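Pyridoxamine 5'-phosphate oxidase (Burkholderia, PDB 4HMW) catalyses FMN-dependent, oxygen-consuming oxidations in the terminal steps of phenazine biosynthesis, converting hexahydrophenazine dicarboxylate to more oxidised phenazine precursors. Local coordinates at the interface of chains A and B. Numbering follows the deposited sequence. Chains: chain A/B, Pyridoxamine 5'-phosphate oxidase.

The interface of chains A and B. Residues chain A 55-56, 63-65, 99; chain B 55-56, 63-65, 99.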
# COMPACT_ATOMS: atom_id res chain seq x y z
N ALA A 55 4.77 -3.45 -2.00
CA ALA A 55 6.03 -3.03 -1.41
C ALA A 55 7.10 -4.06 -1.69
O ALA A 55 6.85 -5.26 -1.65
CB ALA A 55 5.88 -2.86 0.09
N THR A 56 8.31 -3.55 -1.94
CA THR A 56 9.50 -4.35 -2.18
C THR A 56 10.64 -3.65 -1.45
O THR A 56 10.48 -2.52 -0.94
CB THR A 56 9.79 -4.46 -3.72
OG1 THR A 56 9.96 -3.14 -4.28
CG2 THR A 56 8.66 -5.19 -4.46
N ILE A 63 12.66 0.37 1.81
CA ILE A 63 11.44 -0.17 1.22
C ILE A 63 10.85 0.86 0.25
O ILE A 63 10.92 2.08 0.50
CB ILE A 63 10.41 -0.47 2.32
CG1 ILE A 63 11.02 -1.41 3.36
CG2 ILE A 63 9.15 -1.04 1.72
CD1 ILE A 63 10.13 -1.66 4.57
N SER A 64 10.33 0.35 -0.87
CA SER A 64 9.61 1.18 -1.85
C SER A 64 8.22 0.60 -2.12
O SER A 64 7.96 -0.55 -1.80
CB SER A 64 10.41 1.22 -3.17
OG SER A 64 10.53 -0.10 -3.70
N SER A 65 7.33 1.40 -2.68
CA SER A 65 5.95 0.99 -2.91
C SER A 65 5.39 1.59 -4.20
O SER A 65 5.81 2.67 -4.60
CB SER A 65 5.01 1.41 -1.77
OG SER A 65 5.45 0.95 -0.52
N SER A 99 5.22 -7.45 -0.41
CA SER A 99 3.99 -7.44 0.36
C SER A 99 3.02 -6.61 -0.43
O SER A 99 3.30 -5.46 -0.76
CB SER A 99 4.22 -6.86 1.76
OG SER A 99 3.02 -6.82 2.52
N ALA B 55 4.22 0.05 4.72
CA ALA B 55 5.04 -1.17 4.68
C ALA B 55 6.24 -1.02 5.60
O ALA B 55 6.89 0.03 5.64
CB ALA B 55 5.50 -1.42 3.27
N THR B 56 6.51 -2.10 6.33
CA THR B 56 7.62 -2.19 7.27
C THR B 56 8.24 -3.60 7.05
O THR B 56 7.66 -4.45 6.40
CB THR B 56 7.15 -2.05 8.72
OG1 THR B 56 6.09 -2.96 8.99
CG2 THR B 56 6.69 -0.62 8.99
N ILE B 63 8.56 -8.42 4.45
CA ILE B 63 7.84 -7.17 4.47
C ILE B 63 6.38 -7.42 4.85
O ILE B 63 5.81 -8.44 4.47
CB ILE B 63 7.87 -6.51 3.09
CG1 ILE B 63 9.29 -6.42 2.57
CG2 ILE B 63 7.19 -5.14 3.13
CD1 ILE B 63 9.39 -5.81 1.19
N SER B 64 5.81 -6.51 5.63
CA SER B 64 4.40 -6.54 5.96
C SER B 64 3.79 -5.15 5.68
O SER B 64 4.51 -4.17 5.53
CB SER B 64 4.21 -6.91 7.43
OG SER B 64 4.75 -5.90 8.25
N SER B 65 2.48 -5.10 5.53
CA SER B 65 1.80 -3.86 5.18
C SER B 65 0.39 -3.83 5.76
O SER B 65 -0.20 -4.85 6.06
CB SER B 65 1.80 -3.62 3.65
OG SER B 65 1.27 -4.70 2.93
N SER B 99 7.82 2.56 4.22
CA SER B 99 7.36 3.20 2.99
C SER B 99 5.86 3.31 3.07
O SER B 99 5.20 2.38 3.50
CB SER B 99 7.76 2.37 1.78
OG SER B 99 7.33 3.00 0.58
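The methyl groups of A:Ala55 and B:Ala55 meet tip to tip at the centre of this two-fold symmetric patch, CB to CB at 3.5 Å. Strand 51-57 thus meets its own copy at Ala55, while strand 63-69 of each subunit lies against strand 97-104 and the end of strand 51-57 of the other, in a dimer of the pyridoxamine 5'-phosphate oxidase family, whose members characteristically pair through their beta-barrels. Each isoleucine flanks the alanine pair with its two branches set to different tasks. The CG2 methyl of A:Ile63 packs against the CB methylene of B:Ser99 at 3.7 Å and also touches the methyl of B:Ala55. On the longer branch, CD1 of A:Ile63 lies over the main chain of B:Thr56, 3.7 Å from B:Thr56 CA. B:Ile63 does the same against A:Ser99, A:Ala55 and A:Thr56, so the alanine methyls are bordered by a branched side chain from either subunit.

Beside this apolar core, two hydroxyl pairs join the chains. A:Ser99 OG hydrogen-bonds to B:Ser65 OG at 2.8 Å, and the twin bond between A:Ser65 OG and B:Ser99 OG measures 3.0 Å; the direction of the proton is not settled in either. Both Ser99 side chains hold OG anti to their own backbone N (chi1 179° in chain A), pointing the hydroxyl across the interface while the methylene lies against the opposite isoleucine. The symmetry is broken at Ser65: A:Ser65 places OG beside its backbone N and anti to its carbonyl carbon (chi1 -55°), whereas B:Ser65 turns OG between the two (chi1 55°). Both rotations bring Ser65 OG to the opposite Ser99 OG, which suggests that the pair does not depend on one rotamer.

Further out, the partner hides almost none of Ser64. Its hydroxyl instead turns back within its own subunit, where A:Thr56 OG1 donates a weak hydrogen bond to A:Ser64 OG at 3.1 Å, which at most adds to the tie between strands 51-57 and 63-69.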